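Putative lipoprotein GNA1162 (Neisseria meningitidis, PDB 4HRV) is of unknown function but belongs to the DUF799 family of bacterial lipoproteins, in the TolB_N clan, and may take part in lipid binding. Local coordinates at residues B[21-24]-B[30-33]; B[96-99]-B[104-107]; B[130-135]-B[140-145]. The protein carries 3 engineered substitutions. All coordinates share one frame; numbering follows the deposited sequence.

Contact 1. Residues B[21-24]-B[30-33]; sequences PLNE and GTWG
The methyl CG2 of T31 lies against residues 21-23, its closest partner being N23 CB at 3.8 Å. T31 CG2 also lies 3.9 Å from L22 O and 4.2 Å from P21 CB, so one methyl group spans the proline ring base, a carbonyl and the root of the asparagine. T31 OG1 sits between the backbone N and the carbonyl carbon (chi1 61°), which leaves the methyl, not the hydroxyl, turned to the strand. N23 and T31 meet as crossed side chains. With CG anti to the backbone N (chi1 -169°), N23 carries its amide over toward G30, where ND2 stops 3.8 Å from G30 N, a packing distance with no hydrogen bond. The amide is held by the intervening loop instead: OD1 pairs with S25 OG and ND2 donates to D27 O, fixing its rotation at both ends. The carbonyl oxygens of G30 and W32 both accept from NE2 of Q152 of the second subunit, so this loop also meets the dimer partner. The whole is a short loop folded back on the C-terminal end of strand 15-23, in the strand-to-helix connection of an alpha/beta sheet.

Contact 2. Residues B[96-99]-B[104-107]; sequences GTSY and SVTT
The phenol ring of Y99 meets S104 obliquely, with CD1 only 2.9 Å from S104 OG, a spacing short enough to leave the exact placement doubtful. One face of the ring takes T97 CB, which stands 4.0 Å above the plane of the Y99 ring and is shifted toward its rim. Y99 gets there because its CG is anti to the carbonyl carbon (chi1 -77°), swinging the ring back over its own strand toward T97. On the same face of the sheet T97 and T106 lie side by side, pointing the same way, with T97 OG1 3.2 Å from T106 CG2. The methyl of T97 presses on S104: T97 CG2 to S104 CB is 3.2 Å, tighter than normal van der Waals contact. T106 also packs on I153 of the second subunit.

Strands 86-99 and 104-116 form an antiparallel beta hairpin, and these residues are the part of it next to the connecting loop; the axes of segments 96-99 and 104-107 lie at 157°, close to antiparallel. G96 and T107 make a hydrogen-bonded pair, T107 N donating to G96 O at 2.9 Å. S98 and V105 form the next such pair, S98 N reaching V105 O at 3.0 Å. Between them, at the non-hydrogen-bonded pair of T97 and T106, the CA-H groups of T106 and T97 point at G96 O and V105 O, T106 CA lying 3.2 Å from G96 O. On the opposite face S98 OG bonds to Q100 OE1 while packing against V105 CB.

Contact 3. Residues B[130-135]-B[140-145]; sequences IREGSN and GLLGML. Engineered in segment 140-145: M144 (natural residue Ala).
The forked end of L142 fits against I130 and E132, both of which reach from strand 130-133 toward the helix. Its two methyls straddle I130 CG2: L142 CD1 is 3.4 Å from that methyl and L142 CD2 3.5 Å, both closer than usual carbon contact, so the exact placement of the leucine is doubtful. With CG1 beside the backbone N (chi1 -66°), the CG2 methyl of I130 is anti to that N and meets the leucine. E132 passes L142 on the other flank with an extended chain, and E132 OE2 lies 3.7 Å from L142 CG. The carboxylate is not left in an apolar setting, for OE2 accepts from N138 N just before the helix and from W124 NE1 of the second subunit; these two donors, with the nearby helix start, would probably favour its charged form. Axes of segments 130-133 and 140-145 pass 10.1 Å apart at 146°. The engineered selenomethionine M144 packs on P41 of the second subunit. This is helix-on-sheet packing of an alpha/beta fold at a dimer interface, where strand 122-133 pairs antiparallel with a strand of the partner and the sheet runs on.

In the fold
From the N terminus, contact 1 closes the short loop that follows strand 15-23 and leads into helix 34-37. Contact 2 comes later, joining strands 86-99 and 104-116 around their hairpin loop, and contact 3 closes the loop from strand 122-133 into helix 139-154. The three follow in series, none enclosing or crossing another. All reach one mixed sheet: strand 15-23 neighbours 86-99, and 104-116 neighbours 122-133. Contacts 2 and 3 touch, probably through a hydrogen bond between T106 N and E132 O. Contact 1 stands apart, its centre about 17 Å from that of contact 2. Contacts 1 and 3 both meet the second subunit.

Contact 1. Residues B[21-24]-B[30-33]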
loop_
_atom_site.group_PDB
_atom_site.type_symbol
_atom_site.label_atom_id
_atom_site.label_comp_id
_atom_site.label_asym_id
_atom_site.label_seq_id
_atom_site.Cartn_x
_atom_site.Cartn_y
_atom_site.Cartn_z
ATOM N N PRO B 21 -11.146 12.197 -7.448
ATOM C CA PRO B 21 -9.934 11.791 -8.157
ATOM C C PRO B 21 -10.130 11.679 -9.662
ATOM O O PRO B 21 -11.216 11.342 -10.127
ATOM C CB PRO B 21 -9.610 10.419 -7.537
ATOM C CG PRO B 21 -10.225 10.488 -6.159
ATOM C CD PRO B 21 -11.518 11.236 -6.395
ATOM N N LEU B 22 -9.077 11.986 -10.410
ATOM C CA LEU B 22 -9.079 11.847 -11.855
ATOM C C LEU B 22 -8.897 10.381 -12.204
ATOM O O LEU B 22 -8.088 9.677 -11.591
ATOM C CB LEU B 22 -7.912 12.619 -12.459
ATOM C CG LEU B 22 -8.140 13.924 -13.202
ATOM C CD1 LEU B 22 -6.881 14.233 -14.000
ATOM C CD2 LEU B 22 -9.379 13.841 -14.107
ATOM N N ASN B 23 -9.638 9.916 -13.196
ATOM C CA ASN B 23 -9.486 8.543 -13.652
ATOM C C ASN B 23 -8.794 8.542 -15.003
ATOM O O ASN B 23 -9.370 8.978 -15.997
ATOM C CB ASN B 23 -10.853 7.861 -13.750
ATOM C CG ASN B 23 -10.753 6.351 -13.970
ATOM O OD1 ASN B 23 -9.667 5.797 -14.162
ATOM N ND2 ASN B 23 -11.900 5.685 -13.949
ATOM N N GLU B 24 -7.551 8.078 -15.037
ATOM C CA GLU B 24 -6.819 7.982 -16.291
ATOM C C GLU B 24 -6.610 6.533 -16.699
ATOM O O GLU B 24 -5.621 6.197 -17.347
ATOM C CB GLU B 24 -5.489 8.724 -16.203
ATOM C CG GLU B 24 -5.662 10.170 -15.817
ATOM C CD GLU B 24 -4.502 11.047 -16.235
ATOM O OE1 GLU B 24 -3.379 10.520 -16.380
ATOM O OE2 GLU B 24 -4.720 12.271 -16.420
ATOM N N GLY B 30 -12.638 2.569 -11.841
ATOM C CA GLY B 30 -11.328 2.827 -11.272
ATOM C C GLY B 30 -11.285 3.758 -10.066
ATOM O O GLY B 30 -10.393 3.638 -9.220
ATOM N N THR B 31 -12.231 4.692 -9.973
ATOM C CA THR B 31 -12.232 5.631 -8.849
ATOM C C THR B 31 -13.501 5.556 -7.996
ATOM O O THR B 31 -13.666 6.338 -7.062
ATOM C CB THR B 31 -12.037 7.105 -9.306
ATOM O OG1 THR B 31 -13.107 7.478 -10.174
ATOM C CG2 THR B 31 -10.703 7.287 -10.037
ATOM N N TRP B 32 -14.402 4.629 -8.309
ATOM C CA TRP B 32 -15.622 4.511 -7.518
ATOM C C TRP B 32 -15.299 4.301 -6.037
ATOM O O TRP B 32 -14.561 3.379 -5.671
ATOM C CB TRP B 32 -16.523 3.384 -8.024
ATOM C CG TRP B 32 -17.807 3.285 -7.245
ATOM C CD1 TRP B 32 -18.028 2.551 -6.112
ATOM C CD2 TRP B 32 -19.039 3.959 -7.532
ATOM N NE1 TRP B 32 -19.324 2.722 -5.684
ATOM C CE2 TRP B 32 -19.964 3.581 -6.538
ATOM C CE3 TRP B 32 -19.448 4.844 -8.535
ATOM C CZ2 TRP B 32 -21.274 4.055 -6.519
ATOM C CZ3 TRP B 32 -20.753 5.316 -8.514
ATOM C CH2 TRP B 32 -21.649 4.919 -7.512
ATOM N N GLY B 33 -15.839 5.184 -5.201
ATOM C CA GLY B 33 -15.711 5.084 -3.757
ATOM C C GLY B 33 -14.363 5.493 -3.202
ATOM O O GLY B 33 -14.147 5.465 -1.991
#

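Contact 2. Residues B[96-99]-B[104-107]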
loop_
_atom_site.group_PDB
_atom_site.type_symbol
_atom_site.label_atom_id
_atom_site.label_comp_id
_atom_site.label_asym_id
_atom_site.label_seq_id
_atom_site.Cartn_x
_atom_site.Cartn_y
_atom_site.Cartn_z
ATOM N N GLY B 96 -7.021 -2.502 -13.510
ATOM C CA GLY B 96 -7.522 -3.600 -14.306
ATOM C C GLY B 96 -6.843 -4.910 -14.009
ATOM O O GLY B 96 -6.103 -5.048 -13.030
ATOM N N THR B 97 -7.104 -5.884 -14.871
ATOM C CA THR B 97 -6.578 -7.220 -14.679
ATOM C C THR B 97 -6.042 -7.759 -15.997
ATOM O O THR B 97 -6.733 -7.727 -17.016
ATOM C CB THR B 97 -7.668 -8.174 -14.150
ATOM O OG1 THR B 97 -8.361 -7.554 -13.059
ATOM C CG2 THR B 97 -7.054 -9.481 -13.681
ATOM N N SER B 98 -4.797 -8.219 -15.974
ATOM C CA SER B 98 -4.219 -8.924 -17.103
ATOM C C SER B 98 -4.738 -10.348 -17.029
ATOM O O SER B 98 -4.387 -11.089 -16.114
ATOM C CB SER B 98 -2.695 -8.926 -17.005
ATOM O OG SER B 98 -2.264 -9.587 -15.823
ATOM N N TYR B 99 -5.594 -10.719 -17.974
ATOM C CA TYR B 99 -6.194 -12.048 -17.964
ATOM C C TYR B 99 -5.300 -13.069 -18.650
ATOM O O TYR B 99 -5.221 -13.126 -19.875
ATOM C CB TYR B 99 -7.588 -12.034 -18.595
ATOM C CG TYR B 99 -8.653 -11.464 -17.685
ATOM C CD1 TYR B 99 -9.219 -12.237 -16.675
ATOM C CD2 TYR B 99 -9.093 -10.153 -17.833
ATOM C CE1 TYR B 99 -10.191 -11.719 -15.837
ATOM C CE2 TYR B 99 -10.066 -9.627 -17.002
ATOM C CZ TYR B 99 -10.613 -10.413 -16.006
ATOM O OH TYR B 99 -11.582 -9.885 -15.179
ATOM N N SER B 104 -5.089 -14.451 -13.376
ATOM C CA SER B 104 -5.148 -13.054 -13.767
ATOM C C SER B 104 -4.522 -12.227 -12.649
ATOM O O SER B 104 -4.610 -12.583 -11.480
ATOM C CB SER B 104 -6.596 -12.638 -14.008
ATOM O OG SER B 104 -7.209 -13.477 -14.973
ATOM N N VAL B 105 -3.860 -11.139 -13.007
ATOM C CA VAL B 105 -3.197 -10.319 -12.013
ATOM C C VAL B 105 -3.849 -8.956 -12.044
ATOM O O VAL B 105 -3.928 -8.340 -13.104
ATOM C CB VAL B 105 -1.698 -10.184 -12.327
ATOM C CG1 VAL B 105 -1.053 -9.097 -11.472
ATOM C CG2 VAL B 105 -0.996 -11.528 -12.148
ATOM N N THR B 106 -4.335 -8.488 -10.898
ATOM C CA THR B 106 -4.952 -7.164 -10.865
ATOM C C THR B 106 -3.950 -6.122 -10.383
ATOM O O THR B 106 -3.207 -6.343 -9.416
ATOM C CB THR B 106 -6.225 -7.098 -9.987
ATOM O OG1 THR B 106 -5.864 -6.982 -8.608
ATOM C CG2 THR B 106 -7.107 -8.314 -10.192
ATOM N N THR B 107 -3.935 -4.990 -11.074
ATOM C CA THR B 107 -2.998 -3.927 -10.785
ATOM C C THR B 107 -3.778 -2.631 -10.618
ATOM O O THR B 107 -4.649 -2.329 -11.426
ATOM C CB THR B 107 -2.001 -3.749 -11.947
ATOM O OG1 THR B 107 -1.191 -4.925 -12.084
ATOM C CG2 THR B 107 -1.106 -2.544 -11.703
#

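Contact 3. Residues B[130-135]-B[140-145]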
loop_
_atom_site.group_PDB
_atom_site.type_symbol
_atom_site.label_atom_id
_atom_site.label_comp_id
_atom_site.label_asym_id
_atom_site.label_seq_id
_atom_site.Cartn_x
_atom_site.Cartn_y
_atom_site.Cartn_z
ATOM N N ILE B 130 0.124 -1.236 -6.952
ATOM C CA ILE B 130 -0.075 -2.432 -6.158
ATOM C C ILE B 130 -0.707 -3.503 -7.025
ATOM O O ILE B 130 -1.633 -3.224 -7.798
ATOM C CB ILE B 130 -0.941 -2.114 -4.941
ATOM C CG1 ILE B 130 -0.176 -1.174 -4.010
ATOM C CG2 ILE B 130 -1.308 -3.368 -4.208
ATOM C CD1 ILE B 130 -1.029 -0.533 -2.945
ATOM N N ARG B 131 -0.177 -4.722 -6.918
ATOM C CA ARG B 131 -0.582 -5.823 -7.770
ATOM C C ARG B 131 -0.887 -7.045 -6.925
ATOM O O ARG B 131 -0.265 -7.275 -5.884
ATOM C CB ARG B 131 0.538 -6.184 -8.744
ATOM C CG ARG B 131 1.090 -5.023 -9.543
ATOM C CD ARG B 131 2.442 -5.384 -10.130
ATOM N NE ARG B 131 2.510 -6.798 -10.491
ATOM C CZ ARG B 131 2.228 -7.274 -11.699
ATOM N NH1 ARG B 131 1.861 -6.447 -12.670
ATOM N NH2 ARG B 131 2.317 -8.577 -11.935
ATOM N N GLU B 132 -1.834 -7.843 -7.392
ATOM C CA GLU B 132 -2.241 -9.015 -6.646
ATOM C C GLU B 132 -2.701 -10.100 -7.597
ATOM O O GLU B 132 -3.369 -9.818 -8.593
ATOM C CB GLU B 132 -3.369 -8.641 -5.698
ATOM C CG GLU B 132 -3.636 -9.646 -4.619
ATOM C CD GLU B 132 -4.857 -9.284 -3.811
ATOM O OE1 GLU B 132 -5.858 -8.849 -4.425
ATOM O OE2 GLU B 132 -4.807 -9.419 -2.567
ATOM N N GLY B 133 -2.327 -11.343 -7.295
ATOM C CA GLY B 133 -2.825 -12.481 -8.044
ATOM C C GLY B 133 -4.330 -12.575 -7.882
ATOM O O GLY B 133 -4.838 -12.579 -6.762
ATOM N N SER B 134 -5.046 -12.645 -9.002
ATOM C CA SER B 134 -6.506 -12.664 -8.986
ATOM C C SER B 134 -7.080 -13.961 -8.408
ATOM O O SER B 134 -8.129 -13.951 -7.757
ATOM C CB SER B 134 -7.058 -12.410 -10.393
ATOM O OG SER B 134 -8.450 -12.667 -10.461
ATOM N N ASN B 135 -6.390 -15.070 -8.643
ATOM C CA ASN B 135 -6.840 -16.371 -8.162
ATOM C C ASN B 135 -7.037 -16.442 -6.641
ATOM O O ASN B 135 -7.888 -17.190 -6.160
ATOM C CB ASN B 135 -5.880 -17.472 -8.623
ATOM N N GLY B 140 -6.339 -8.334 3.400
ATOM C CA GLY B 140 -5.551 -8.401 4.618
ATOM C C GLY B 140 -4.065 -8.491 4.325
ATOM O O GLY B 140 -3.278 -7.695 4.832
ATOM N N LEU B 141 -3.686 -9.464 3.499
ATOM C CA LEU B 141 -2.291 -9.653 3.121
ATOM C C LEU B 141 -1.741 -8.506 2.275
ATOM O O LEU B 141 -0.600 -8.109 2.455
ATOM C CB LEU B 141 -2.114 -10.994 2.388
ATOM C CG LEU B 141 -2.509 -12.200 3.239
ATOM C CD1 LEU B 141 -2.444 -13.502 2.449
ATOM C CD2 LEU B 141 -1.622 -12.283 4.483
ATOM N N LEU B 142 -2.532 -7.993 1.333
ATOM C CA LEU B 142 -2.095 -6.851 0.534
ATOM C C LEU B 142 -1.892 -5.653 1.440
ATOM O O LEU B 142 -0.943 -4.889 1.279
ATOM C CB LEU B 142 -3.122 -6.494 -0.540
ATOM C CG LEU B 142 -2.658 -6.476 -2.002
ATOM C CD1 LEU B 142 -3.511 -5.495 -2.805
ATOM C CD2 LEU B 142 -1.195 -6.133 -2.129
ATOM N N GLY B 143 -2.788 -5.511 2.409
ATOM C CA GLY B 143 -2.667 -4.479 3.419
ATOM C C GLY B 143 -1.362 -4.565 4.179
ATOM O O GLY B 143 -0.655 -3.558 4.328
HETATM N N MSE B 144 -1.021 -5.768 4.648
HETATM C CA MSE B 144 0.202 -5.924 5.432
HETATM C C MSE B 144 1.431 -5.656 4.584
HETATM O O MSE B 144 2.399 -5.094 5.073
HETATM C CB MSE B 144 0.299 -7.300 6.107
HETATM C CG MSE B 144 0.921 -8.382 5.273
HETATM SE SE MSE B 144 2.882 -8.368 5.098
HETATM C CE MSE B 144 2.939 -9.555 3.525
ATOM N N LEU B 145 1.391 -6.048 3.312
ATOM C CA LEU B 145 2.503 -5.739 2.410
ATOM C C LEU B 145 2.698 -4.237 2.173
ATOM O O LEU B 145 3.815 -3.745 2.276
ATOM C CB LEU B 145 2.368 -6.473 1.070
ATOM C CG LEU B 145 3.535 -6.191 0.119
ATOM C CD1 LEU B 145 4.877 -6.560 0.766
ATOM C CD2 LEU B 145 3.362 -6.917 -1.207
#